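Local coordinates for protein ADP-ribosylating toxin CARDS (Mycoplasma pneumoniae, PDB 4TLV) that transfers the ADP-ribosyl group from NAD+ to target proteins, acting as the main virulence factor of the bacterium and causing vacuolization in mammalian cells, at residues L102-R106 with R547-N552; T284-F288 with F391-K395; Y320-C324 with V354-N358; K478-F483 with H514-D519. The contacts are given in a common frame with arbitrary orientation. Residue numbers count along the deposited sequence, not the author numbering.

Contact 1 of 4, residues L102-R106 with R547-N552; sequences LMRQR and RCYADN
An interdomain contact, mostly polar, joins the end of helix 92-104 in the mono-ADP-ribosyltransferase domain to the turn that follows strand 543-548 in the D3 domain. Segment 102-106 is helical to Arg-104 and then stops: Arg-106, with positive phi (66/46), closes the last turn as a Schellman motif. Opposite it, the extended backbone of Arg-547 and Cys-548 bends at Tyr-549 and ends with Asn-552 at phi/psi 59/29. CA atoms are nearest for Arg-104 and Tyr-549 (6.9 Å) and for Gln-105 and Asn-552 (7.1 Å). The end of the helix meets the D3 beta-trefoil directly: the Arg-104 carbonyl O accepts a hydrogen bond from Asn-552 ND2 at 3.1 Å. The Arg-104 side chain, folded m, m, m through chi3, lies over one face of the Tyr-549 ring (Arg-104 CZ to Tyr-549 CD2 3.6 Å) and gives a hydrogen bond from NH2 to Tyr-549 O at 3.0 Å, while its NH1 bonds Gln-119 within its own domain. Water 1 fills the gap, accepting from Arg-104 NE at 2.8 Å and lying 2.9 Å from both Tyr-549 O and Asn-552 OD1; the latter also bonds Tyr-527. Gln-105 sets its OE1 over the Arg-547 guanidinium. Both side chains reach Asp-531, Arg-547 by a salt bridge and Gln-105 by a hydrogen bond from NE2, which also bonds Asp-101.

Contact 2 of 4, residues T284-F288 with F391-K395; sequences TQKTF and FWNTK
Aromatic packing between strands that are not paired with each other is the principle illustrated by segments 284-288 and 391-395 of the D2 domain. Phe-391 begins the second segment in extended conformation, with its side chain out of reach of the first. The CA-to-CB bond of Trp-392 (phi/psi -129/162, chi1 p at 76°) points toward the first segment, and its indole meets Phe-288, whose chi1 is m and chi2 88°. The edge of Phe-288 meets the face of the indole: the centroids of the phenyl ring and the six-membered ring are 4.5 Å apart, the planes lie at 60°, and Phe-288 CZ is 3.4 Å from Trp-392 CZ2. Lys-286 lays its CD 4.0 Å from the same Trp-392 CZ2. Asn-393 turns the chain, its OD1 accepting from Lys-395 N at 2.8 Å in an Asx turn. Thr-394 brings CG2 to 3.8 Å from Thr-284 CG2, where the CA atoms are 8.0 Å apart; Phe-288 CA and Trp-392 CA are 10.1 Å apart. Thr-284 OG1 accepts from Lys-286 N at 3.1 Å, an ST turn ahead of strand 287-293. In this beta-trefoil domain, Glu-416 of strand 415-421 bonds both Thr-284 OG1 and Trp-392 NE1, while Leu-301 of strand 298-303 packs against Phe-288 and Trp-392.

Contact 3 of 4, residues Y320-C324 with V354-N358; sequences YQRIC and VSAVN
Segments 320-324 and 354-358 pack as a buried contact, with an arginine laid along the opposing backbone. Tyr-320 (phi/psi -88/5) comes closest to Val-357, with CA atoms 6.1 Å apart, and its chi1 of m brings one ring face under the valine methyl: Val-357 CG1 stands 3.5 Å from the centroid of the Tyr-320 ring and 8° off the normal, a CH-pi contact. Gln-321 takes positive phi (76/15) and turns the chain, so that Arg-322 points toward the other segment in extended conformation. The Arg-322 side chain (chi1 m, chi2 t, chi3 m) threads alongside residues 355-357 with Ser-355 CB over one face of its guanidinium, 3.6 Å from NH1. Its link to the opposing backbone is through water 2, which accepts from Arg-322 NH1 at 2.9 Å and donates to Ser-355 O at 2.9 Å; the NE of the same arginine forms a salt bridge with Asp-318 and its NH2 bonds Thr-439 O. Past Ile-323, whose side chain is out of reach, Cys-324 places SG 4.1 Å from Ser-355 OG, itself hydrogen-bonded to Ser-336 OG; the CA atoms are 7.3 Å apart. Within the beta-trefoil D2 domain the contact joins the start of strand 323-325 to the loop leaving strand 348-354. Strand 335-340 lies beside Arg-322, Ile-323 and Cys-324, and strand 441-443 of D3 packs against Val-354, Val-357 and Asn-358.

Contact 4 of 4, residues K478-F483 with H514-D519; sequences KTSKIF and HDMNED
A buried lysine amine can organise a loop by gathering backbone carbonyls, and Lys-481 does so here. Its NZ donates to Glu-518 O at 2.7 Å, to Met-516 O at 2.8 Å and, within its own segment, to Thr-479 OG1 at 2.8 Å, a hydroxyl also hydrogen-bonded to Asp-476. Chi angles m, t, m, m curl the side chain to that point. The two carbonyl acceptors lie on a type I turn from Asp-515 to Glu-518, closed by Glu-518 N to Asp-515 O at 3.0 Å, with an Asx turn from Asn-517 N to Asp-515 OD1 at 2.8 Å. His-514 NE2 donates a hydrogen bond to Glu-518 OE1 at 3.0 Å, while Glu-518 OE2 accepts from Lys-520 N. Thr-479 and Asp-519 have the closest CA atoms, 5.5 Å apart; Asp-519 makes salt bridges to Lys-525 and to Arg-123 of the transferase domain. Ser-480 has positive phi (65/23), after which the chain extends into strand 481-485. Water 3 lies 2.8 Å from Asn-517 ND2 and weakly, at 3.3 Å, from Lys-478 NZ. Farther along, Met-516 CE sits 3.7 Å from the Phe-483 ring centroid, over the face, a CH-pi and Met-aromatic contact. The arrangement belongs to the C-terminal beta-trefoil, D3, where a long loop between strands 506-512 and 526-529 folds back onto strand 481-485.

From the N terminus, the chain first meets contact 1 at the end of helix 92-104 in the transferase domain, and that loop closes only in D3, 441 residues later, so the other three contacts nest inside it. Contact 2 opens next, early in D2, and encloses contact 3, which closes a shorter loop within the same trefoil. Contact 4 follows in series, wholly in D3. None of the loops cross. Contacts 1 and 4 touch through Tyr-549 OH and Ser-480 OG, 2.7 Å apart, and both reach the same D3 sheet. Contact 3 comes within about 5 Å (nearest atoms) of contact 4, whereas contact 2 is remote, its centre about 55 Å from that of contact 1.

Contact 1 of 4, residues L102-R106 with R547-N552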
loop_
_atom_site.group_PDB
_atom_site.type_symbol
_atom_site.label_atom_id
_atom_site.label_comp_id
_atom_site.label_asym_id
_atom_site.label_seq_id
_atom_site.Cartn_x
_atom_site.Cartn_y
_atom_site.Cartn_z
ATOM N N LEU A 102 12.916 1.573 17.551
ATOM C CA LEU A 102 14.169 1.872 18.240
ATOM C C LEU A 102 14.213 3.322 18.753
ATOM O O LEU A 102 14.634 3.570 19.884
ATOM C CB LEU A 102 15.368 1.563 17.351
ATOM C CG LEU A 102 15.505 0.077 16.978
ATOM C CD1 LEU A 102 16.510 -0.085 15.888
ATOM C CD2 LEU A 102 15.874 -0.770 18.197
ATOM N N MET A 103 13.785 4.273 17.927
ATOM C CA MET A 103 13.736 5.672 18.338
ATOM C C MET A 103 12.803 5.903 19.527
ATOM O O MET A 103 13.145 6.648 20.440
ATOM C CB MET A 103 13.370 6.591 17.164
ATOM C CG MET A 103 14.455 6.633 16.091
ATOM S SD MET A 103 14.134 7.888 14.840
ATOM C CE MET A 103 12.436 7.510 14.421
ATOM N N ARG A 104 11.630 5.271 19.530
ATOM C CA ARG A 104 10.705 5.465 20.642
ATOM C C ARG A 104 11.239 4.823 21.925
ATOM O O ARG A 104 10.946 5.297 23.018
ATOM C CB ARG A 104 9.319 4.887 20.349
ATOM C CG ARG A 104 8.567 5.545 19.190
ATOM C CD ARG A 104 8.534 7.076 19.265
ATOM N NE ARG A 104 7.945 7.612 20.504
ATOM C CZ ARG A 104 7.781 8.912 20.740
ATOM N NH1 ARG A 104 8.140 9.798 19.826
ATOM N NH2 ARG A 104 7.253 9.333 21.886
ATOM N N GLN A 105 11.988 3.729 21.791
ATOM C CA GLN A 105 12.528 3.034 22.964
ATOM C C GLN A 105 13.858 3.654 23.379
ATOM O O GLN A 105 14.496 3.186 24.317
ATOM C CB GLN A 105 12.704 1.526 22.697
ATOM C CG GLN A 105 11.404 0.767 22.393
ATOM C CD GLN A 105 11.485 -0.715 22.746
ATOM O OE1 GLN A 105 11.723 -1.071 23.902
ATOM N NE2 GLN A 105 11.272 -1.585 21.756
ATOM N N ARG A 106 14.281 4.687 22.655
ATOM C CA ARG A 106 15.511 5.426 22.944
ATOM C C ARG A 106 16.806 4.616 22.753
ATOM O O ARG A 106 17.721 4.670 23.579
ATOM C CB ARG A 106 15.433 6.045 24.353
ATOM C CG ARG A 106 14.259 7.013 24.500
ATOM C CD ARG A 106 13.930 7.328 25.959
ATOM N NE ARG A 106 12.859 8.318 26.055
ATOM C CZ ARG A 106 12.898 9.514 25.469
ATOM N NH1 ARG A 106 13.958 9.867 24.745
ATOM N NH2 ARG A 106 11.881 10.363 25.605
ATOM N N ARG A 547 3.539 -0.770 22.158
ATOM C CA ARG A 547 3.789 0.229 23.194
ATOM C C ARG A 547 3.180 1.574 22.819
ATOM O O ARG A 547 3.034 1.898 21.641
ATOM C CB ARG A 547 5.288 0.406 23.419
ATOM C CG ARG A 547 5.957 -0.813 24.054
ATOM C CD ARG A 547 7.435 -0.573 24.350
ATOM N NE ARG A 547 8.001 -1.715 25.072
ATOM C CZ ARG A 547 8.471 -2.813 24.492
ATOM N NH1 ARG A 547 8.451 -2.933 23.166
ATOM N NH2 ARG A 547 8.964 -3.793 25.236
ATOM N N CYS A 548 2.855 2.367 23.832
ATOM C CA CYS A 548 2.266 3.680 23.634
ATOM C C CYS A 548 3.371 4.737 23.518
ATOM O O CYS A 548 4.362 4.690 24.252
ATOM C CB CYS A 548 1.321 3.978 24.810
ATOM S SG CYS A 548 0.609 5.615 24.819
ATOM N N TYR A 549 3.223 5.681 22.593
ATOM C CA TYR A 549 4.205 6.761 22.454
ATOM C C TYR A 549 4.428 7.542 23.751
ATOM O O TYR A 549 5.532 8.022 24.004
ATOM C CB TYR A 549 3.748 7.804 21.436
ATOM C CG TYR A 549 4.006 7.541 19.952
ATOM C CD1 TYR A 549 3.605 6.362 19.338
ATOM C CD2 TYR A 549 4.571 8.532 19.162
ATOM C CE1 TYR A 549 3.805 6.163 17.954
ATOM C CE2 TYR A 549 4.775 8.347 17.795
ATOM C CZ TYR A 549 4.391 7.152 17.204
ATOM O OH TYR A 549 4.567 6.993 15.843
ATOM N N ALA A 550 3.364 7.741 24.521
ATOM C CA ALA A 550 3.416 8.682 25.650
ATOM C C ALA A 550 4.604 8.431 26.583
ATOM O O ALA A 550 5.390 9.337 26.847
ATOM C CB ALA A 550 2.100 8.670 26.435
ATOM N N ASP A 551 4.729 7.207 27.073
ATOM C CA ASP A 551 5.787 6.878 28.026
ATOM C C ASP A 551 6.155 5.405 27.909
ATOM O O ASP A 551 6.566 4.777 28.887
ATOM C CB ASP A 551 5.343 7.213 29.465
ATOM C CG ASP A 551 6.518 7.301 30.445
ATOM O OD1 ASP A 551 7.670 7.516 30.003
ATOM O OD2 ASP A 551 6.283 7.159 31.664
ATOM N N ASN A 552 5.994 4.851 26.706
ATOM C CA ASN A 552 6.318 3.446 26.440
ATOM C C ASN A 552 5.565 2.429 27.277
ATOM O O ASN A 552 6.061 1.330 27.526
ATOM C CB ASN A 552 7.823 3.207 26.514
ATOM C CG ASN A 552 8.542 3.889 25.403
ATOM O OD1 ASN A 552 8.009 3.977 24.296
ATOM N ND2 ASN A 552 9.740 4.405 25.674
HETATM O O HOH W 1 7.944 6.644 23.125
#

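Contact 2 of 4, residues T284-F288 with F391-K395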
loop_
_atom_site.group_PDB
_atom_site.type_symbol
_atom_site.label_atom_id
_atom_site.label_comp_id
_atom_site.label_asym_id
_atom_site.label_seq_id
_atom_site.Cartn_x
_atom_site.Cartn_y
_atom_site.Cartn_z
ATOM N N THR A 284 -24.040 -7.802 -24.782
ATOM C CA THR A 284 -25.303 -7.073 -24.776
ATOM C C THR A 284 -25.109 -5.611 -25.150
ATOM O O THR A 284 -26.037 -4.955 -25.609
ATOM C CB THR A 284 -25.966 -7.099 -23.391
ATOM O OG1 THR A 284 -25.199 -6.298 -22.481
ATOM C CG2 THR A 284 -26.068 -8.519 -22.864
ATOM N N GLN A 285 -23.906 -5.097 -24.921
ATOM C CA GLN A 285 -23.605 -3.686 -25.151
ATOM C C GLN A 285 -24.417 -2.737 -24.261
ATOM O O GLN A 285 -24.494 -1.538 -24.521
ATOM C CB GLN A 285 -23.779 -3.325 -26.628
ATOM C CG GLN A 285 -22.689 -3.901 -27.525
ATOM C CD GLN A 285 -21.319 -3.306 -27.231
ATOM O OE1 GLN A 285 -21.173 -2.004 -27.464
ATOM N NE2 GLN A 285 -20.405 -4.009 -26.792
ATOM N N LYS A 286 -25.018 -3.280 -23.210
ATOM C CA LYS A 286 -25.742 -2.467 -22.249
ATOM C C LYS A 286 -24.758 -1.688 -21.385
ATOM O O LYS A 286 -23.669 -2.174 -21.081
ATOM C CB LYS A 286 -26.634 -3.345 -21.371
ATOM C CG LYS A 286 -27.821 -3.943 -22.122
ATOM C CD LYS A 286 -28.677 -4.813 -21.222
ATOM C CE LYS A 286 -29.853 -5.390 -21.999
ATOM N NZ LYS A 286 -30.793 -6.145 -21.126
ATOM N N THR A 287 -25.153 -0.484 -20.989
ATOM C CA THR A 287 -24.267 0.406 -20.246
ATOM C C THR A 287 -24.801 0.658 -18.849
ATOM O O THR A 287 -26.006 0.845 -18.660
ATOM C CB THR A 287 -24.070 1.742 -20.995
ATOM O OG1 THR A 287 -23.531 1.465 -22.296
ATOM C CG2 THR A 287 -23.104 2.671 -20.232
ATOM N N PHE A 288 -23.897 0.659 -17.874
ATOM C CA PHE A 288 -24.273 0.816 -16.478
ATOM C C PHE A 288 -23.399 1.830 -15.771
ATOM O O PHE A 288 -22.232 2.012 -16.114
ATOM C CB PHE A 288 -24.107 -0.499 -15.718
ATOM C CG PHE A 288 -24.900 -1.648 -16.284
ATOM C CD1 PHE A 288 -24.369 -2.446 -17.280
ATOM C CD2 PHE A 288 -26.165 -1.933 -15.806
ATOM C CE1 PHE A 288 -25.092 -3.512 -17.802
ATOM C CE2 PHE A 288 -26.894 -3.001 -16.323
ATOM C CZ PHE A 288 -26.350 -3.792 -17.321
ATOM N N PHE A 391 -18.029 -8.809 -13.984
ATOM C CA PHE A 391 -19.163 -9.430 -14.679
ATOM C C PHE A 391 -20.498 -9.016 -14.051
ATOM O O PHE A 391 -20.561 -8.673 -12.871
ATOM C CB PHE A 391 -19.049 -10.962 -14.625
ATOM C CG PHE A 391 -18.022 -11.538 -15.549
ATOM C CD1 PHE A 391 -16.671 -11.536 -15.205
ATOM C CD2 PHE A 391 -18.403 -12.106 -16.763
ATOM C CE1 PHE A 391 -15.719 -12.069 -16.063
ATOM C CE2 PHE A 391 -17.451 -12.645 -17.633
ATOM C CZ PHE A 391 -16.110 -12.632 -17.285
ATOM N N TRP A 392 -21.565 -9.044 -14.846
ATOM C CA TRP A 392 -22.918 -8.981 -14.296
ATOM C C TRP A 392 -23.737 -10.131 -14.875
ATOM O O TRP A 392 -23.361 -10.722 -15.886
ATOM C CB TRP A 392 -23.601 -7.644 -14.581
ATOM C CG TRP A 392 -24.092 -7.478 -15.999
ATOM C CD1 TRP A 392 -23.339 -7.481 -17.131
ATOM C CD2 TRP A 392 -25.451 -7.279 -16.422
ATOM N NE1 TRP A 392 -24.137 -7.292 -18.234
ATOM C CE2 TRP A 392 -25.439 -7.173 -17.826
ATOM C CE3 TRP A 392 -26.672 -7.189 -15.748
ATOM C CZ2 TRP A 392 -26.602 -6.973 -18.574
ATOM C CZ3 TRP A 392 -27.830 -6.984 -16.493
ATOM C CH2 TRP A 392 -27.783 -6.881 -17.892
ATOM N N ASN A 393 -24.842 -10.445 -14.212
ATOM C CA ASN A 393 -25.754 -11.474 -14.682
ATOM C C ASN A 393 -26.785 -10.865 -15.619
ATOM O O ASN A 393 -27.680 -10.138 -15.182
ATOM C CB ASN A 393 -26.443 -12.141 -13.493
ATOM C CG ASN A 393 -27.307 -13.311 -13.910
ATOM O OD1 ASN A 393 -27.973 -13.269 -14.950
ATOM N ND2 ASN A 393 -27.302 -14.367 -13.104
ATOM N N THR A 394 -26.639 -11.153 -16.911
ATOM C CA THR A 394 -27.476 -10.552 -17.951
ATOM C C THR A 394 -28.959 -10.851 -17.768
ATOM O O THR A 394 -29.815 -10.129 -18.282
ATOM C CB THR A 394 -27.058 -11.028 -19.350
ATOM O OG1 THR A 394 -27.106 -12.462 -19.395
ATOM C CG2 THR A 394 -25.643 -10.554 -19.679
ATOM N N LYS A 395 -29.264 -11.910 -17.024
ATOM C CA LYS A 395 -30.652 -12.280 -16.789
ATOM C C LYS A 395 -31.245 -11.653 -15.524
ATOM O O LYS A 395 -32.461 -11.667 -15.340
ATOM C CB LYS A 395 -30.807 -13.800 -16.766
ATOM C CG LYS A 395 -30.724 -14.447 -18.143
ATOM C CD LYS A 395 -30.881 -15.957 -18.055
ATOM C CE LYS A 395 -31.188 -16.570 -19.417
ATOM N NZ LYS A 395 -30.186 -16.165 -20.443
#

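Contact 3 of 4, residues Y320-C324 with V354-N358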
loop_
_atom_site.group_PDB
_atom_site.type_symbol
_atom_site.label_atom_id
_atom_site.label_comp_id
_atom_site.label_asym_id
_atom_site.label_seq_id
_atom_site.Cartn_x
_atom_site.Cartn_y
_atom_site.Cartn_z
ATOM N N TYR A 320 -2.636 2.543 -4.190
ATOM C CA TYR A 320 -2.656 1.226 -3.536
ATOM C C TYR A 320 -3.512 0.264 -4.356
ATOM O O TYR A 320 -3.741 -0.869 -3.952
ATOM C CB TYR A 320 -3.217 1.337 -2.109
ATOM C CG TYR A 320 -2.338 2.156 -1.199
ATOM C CD1 TYR A 320 -1.155 1.638 -0.700
ATOM C CD2 TYR A 320 -2.677 3.446 -0.860
ATOM C CE1 TYR A 320 -0.323 2.404 0.118
ATOM C CE2 TYR A 320 -1.858 4.208 -0.049
ATOM C CZ TYR A 320 -0.681 3.678 0.433
ATOM O OH TYR A 320 0.126 4.436 1.255
ATOM N N GLN A 321 -3.966 0.738 -5.513
ATOM C CA GLN A 321 -4.838 -0.029 -6.412
ATOM C C GLN A 321 -6.300 -0.140 -5.962
ATOM O O GLN A 321 -7.044 -0.963 -6.499
ATOM C CB GLN A 321 -4.267 -1.434 -6.699
ATOM C CG GLN A 321 -2.926 -1.436 -7.412
ATOM C CD GLN A 321 -2.457 -2.842 -7.795
ATOM O OE1 GLN A 321 -1.411 -3.312 -7.139
ATOM N NE2 GLN A 321 -3.048 -3.502 -8.665
ATOM N N ARG A 322 -6.719 0.687 -5.004
ATOM C CA ARG A 322 -8.065 0.578 -4.466
ATOM C C ARG A 322 -9.018 1.450 -5.255
ATOM O O ARG A 322 -8.652 2.529 -5.717
ATOM C CB ARG A 322 -8.100 1.001 -2.999
ATOM C CG ARG A 322 -7.086 0.253 -2.112
ATOM C CD ARG A 322 -7.136 0.805 -0.672
ATOM N NE ARG A 322 -6.671 2.184 -0.599
ATOM C CZ ARG A 322 -6.373 2.804 0.542
ATOM N NH1 ARG A 322 -6.494 2.154 1.694
ATOM N NH2 ARG A 322 -5.989 4.087 0.542
ATOM N N ILE A 323 -10.242 0.980 -5.420
ATOM C CA ILE A 323 -11.283 1.837 -5.977
ATOM C C ILE A 323 -12.132 2.323 -4.807
ATOM O O ILE A 323 -12.852 1.532 -4.191
ATOM C CB ILE A 323 -12.163 1.052 -6.984
ATOM C CG1 ILE A 323 -11.296 0.504 -8.118
ATOM C CG2 ILE A 323 -13.282 1.940 -7.523
ATOM C CD1 ILE A 323 -11.979 -0.608 -8.940
ATOM N N CYS A 324 -12.031 3.611 -4.479
ATOM C CA CYS A 324 -12.649 4.153 -3.273
ATOM C C CYS A 324 -13.808 5.079 -3.600
ATOM O O CYS A 324 -13.762 5.802 -4.602
ATOM C CB CYS A 324 -11.642 4.978 -2.469
ATOM S SG CYS A 324 -10.084 4.188 -2.076
ATOM N N VAL A 354 -13.937 -1.209 4.705
ATOM C CA VAL A 354 -13.047 -0.126 5.123
ATOM C C VAL A 354 -11.750 -0.154 4.298
ATOM O O VAL A 354 -11.078 -1.184 4.220
ATOM C CB VAL A 354 -12.741 -0.220 6.629
ATOM C CG1 VAL A 354 -11.648 0.784 7.052
ATOM C CG2 VAL A 354 -14.010 0.044 7.427
ATOM N N SER A 355 -11.410 0.977 3.680
ATOM C CA SER A 355 -10.200 1.057 2.843
ATOM C C SER A 355 -8.961 0.706 3.648
ATOM O O SER A 355 -8.729 1.285 4.700
ATOM C CB SER A 355 -10.035 2.478 2.268
ATOM O OG SER A 355 -11.215 2.920 1.619
ATOM N N ALA A 356 -8.149 -0.222 3.147
ATOM C CA ALA A 356 -6.978 -0.697 3.879
ATOM C C ALA A 356 -5.848 -0.864 2.890
ATOM O O ALA A 356 -6.040 -1.467 1.836
ATOM C CB ALA A 356 -7.270 -2.046 4.523
ATOM N N VAL A 357 -4.667 -0.367 3.237
ATOM C CA VAL A 357 -3.571 -0.353 2.273
ATOM C C VAL A 357 -2.994 -1.734 2.018
ATOM O O VAL A 357 -2.320 -1.942 1.014
ATOM C CB VAL A 357 -2.448 0.613 2.681
ATOM C CG1 VAL A 357 -2.971 2.045 2.713
ATOM C CG2 VAL A 357 -1.852 0.213 4.032
ATOM N N ASN A 358 -3.246 -2.670 2.933
ATOM C CA ASN A 358 -2.682 -4.002 2.821
ATOM C C ASN A 358 -3.688 -5.071 2.416
ATOM O O ASN A 358 -3.361 -6.242 2.421
ATOM C CB ASN A 358 -1.987 -4.422 4.131
ATOM C CG ASN A 358 -2.927 -4.365 5.338
ATOM O OD1 ASN A 358 -3.813 -3.510 5.411
ATOM N ND2 ASN A 358 -2.731 -5.281 6.292
HETATM O O HOH W 2 -6.927 3.454 4.201
#

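Contact 4 of 4, residues K478-F483 with H514-D519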
loop_
_atom_site.group_PDB
_atom_site.type_symbol
_atom_site.label_atom_id
_atom_site.label_comp_id
_atom_site.label_asym_id
_atom_site.label_seq_id
_atom_site.Cartn_x
_atom_site.Cartn_y
_atom_site.Cartn_z
ATOM N N LYS A 478 -1.112 7.695 9.371
ATOM C CA LYS A 478 -0.906 9.143 9.467
ATOM C C LYS A 478 -0.635 9.591 10.901
ATOM O O LYS A 478 0.171 10.480 11.132
ATOM C CB LYS A 478 -2.108 9.933 8.930
ATOM C CG LYS A 478 -2.259 9.934 7.422
ATOM C CD LYS A 478 -3.513 10.730 6.991
ATOM C CE LYS A 478 -3.231 12.215 6.893
ATOM N NZ LYS A 478 -4.411 12.969 6.348
ATOM N N THR A 479 -1.327 8.980 11.851
ATOM C CA THR A 479 -1.354 9.476 13.226
ATOM C C THR A 479 -0.902 8.457 14.272
ATOM O O THR A 479 -0.797 8.805 15.437
ATOM C CB THR A 479 -2.767 9.929 13.632
ATOM O OG1 THR A 479 -3.658 8.808 13.589
ATOM C CG2 THR A 479 -3.292 11.046 12.701
ATOM N N SER A 480 -0.651 7.218 13.852
ATOM C CA SER A 480 -0.279 6.113 14.750
ATOM C C SER A 480 -1.373 5.698 15.737
ATOM O O SER A 480 -1.073 5.116 16.779
ATOM C CB SER A 480 1.018 6.430 15.526
ATOM O OG SER A 480 2.114 6.666 14.652
ATOM N N LYS A 481 -2.634 5.987 15.424
ATOM C CA LYS A 481 -3.730 5.540 16.282
ATOM C C LYS A 481 -4.203 4.136 15.880
ATOM O O LYS A 481 -4.000 3.690 14.736
ATOM C CB LYS A 481 -4.891 6.553 16.270
ATOM C CG LYS A 481 -4.508 7.950 16.765
ATOM C CD LYS A 481 -5.738 8.786 17.108
ATOM C CE LYS A 481 -6.532 9.121 15.855
ATOM N NZ LYS A 481 -5.727 10.025 14.989
ATOM N N ILE A 482 -4.781 3.417 16.835
ATOM C CA ILE A 482 -5.351 2.106 16.571
ATOM C C ILE A 482 -6.856 2.209 16.761
ATOM O O ILE A 482 -7.312 2.756 17.767
ATOM C CB ILE A 482 -4.772 1.043 17.521
ATOM C CG1 ILE A 482 -3.326 0.737 17.108
ATOM C CG2 ILE A 482 -5.591 -0.249 17.486
ATOM C CD1 ILE A 482 -2.544 -0.085 18.127
ATOM N N PHE A 483 -7.626 1.689 15.807
ATOM C CA PHE A 483 -9.082 1.806 15.900
ATOM C C PHE A 483 -9.840 0.535 15.523
ATOM O O PHE A 483 -9.344 -0.319 14.780
ATOM C CB PHE A 483 -9.604 3.057 15.156
ATOM C CG PHE A 483 -9.371 3.052 13.652
ATOM C CD1 PHE A 483 -8.226 3.615 13.104
ATOM C CD2 PHE A 483 -10.326 2.526 12.786
ATOM C CE1 PHE A 483 -8.029 3.636 11.704
ATOM C CE2 PHE A 483 -10.143 2.553 11.406
ATOM C CZ PHE A 483 -8.990 3.115 10.866
ATOM N N HIS A 514 -13.433 9.139 18.932
ATOM C CA HIS A 514 -12.395 10.146 18.918
ATOM C C HIS A 514 -12.245 10.672 17.491
ATOM O O HIS A 514 -12.635 9.993 16.555
ATOM C CB HIS A 514 -11.094 9.506 19.410
ATOM C CG HIS A 514 -9.989 10.483 19.671
ATOM N ND1 HIS A 514 -9.978 11.320 20.765
ATOM C CD2 HIS A 514 -8.842 10.732 18.994
ATOM C CE1 HIS A 514 -8.885 12.062 20.738
ATOM N NE2 HIS A 514 -8.175 11.719 19.677
ATOM N N ASP A 515 -11.709 11.881 17.342
ATOM C CA ASP A 515 -11.459 12.481 16.026
ATOM C C ASP A 515 -10.312 11.740 15.282
ATOM O O ASP A 515 -9.163 11.744 15.716
ATOM C CB ASP A 515 -11.125 13.962 16.204
ATOM C CG ASP A 515 -10.929 14.697 14.883
ATOM O OD1 ASP A 515 -10.890 14.053 13.805
ATOM O OD2 ASP A 515 -10.798 15.938 14.936
ATOM N N MET A 516 -10.646 11.101 14.171
ATOM C CA MET A 516 -9.649 10.411 13.340
ATOM C C MET A 516 -8.463 11.316 12.979
ATOM O O MET A 516 -7.339 10.849 12.872
ATOM C CB MET A 516 -10.307 9.848 12.076
ATOM C CG MET A 516 -9.344 9.083 11.150
ATOM S SD MET A 516 -8.819 7.498 11.828
ATOM C CE MET A 516 -10.300 6.539 11.567
ATOM N N ASN A 517 -8.709 12.616 12.834
ATOM C CA ASN A 517 -7.665 13.567 12.452
ATOM C C ASN A 517 -6.796 14.051 13.614
ATOM O O ASN A 517 -5.788 14.713 13.390
ATOM C CB ASN A 517 -8.270 14.819 11.807
ATOM C CG ASN A 517 -9.217 14.503 10.662
ATOM O OD1 ASN A 517 -10.343 15.025 10.595
ATOM N ND2 ASN A 517 -8.767 13.671 9.751
ATOM N N GLU A 518 -7.212 13.784 14.845
ATOM C CA GLU A 518 -6.476 14.313 15.995
ATOM C C GLU A 518 -5.077 13.673 16.069
ATOM O O GLU A 518 -4.933 12.461 15.931
ATOM C CB GLU A 518 -7.279 14.129 17.293
ATOM C CG GLU A 518 -6.703 14.897 18.473
ATOM C CD GLU A 518 -5.521 14.182 19.094
ATOM O OE1 GLU A 518 -5.523 12.927 19.107
ATOM O OE2 GLU A 518 -4.591 14.873 19.562
ATOM N N ASP A 519 -4.048 14.497 16.260
ATOM C CA ASP A 519 -2.681 14.042 16.024
ATOM C C ASP A 519 -1.687 14.499 17.088
ATOM O O ASP A 519 -0.491 14.485 16.848
ATOM C CB ASP A 519 -2.205 14.537 14.643
ATOM C CG ASP A 519 -0.934 13.839 14.170
ATOM O OD1 ASP A 519 -0.726 12.662 14.516
ATOM O OD2 ASP A 519 -0.140 14.475 13.451
HETATM O O HOH W 3 -6.128 12.904 9.124
#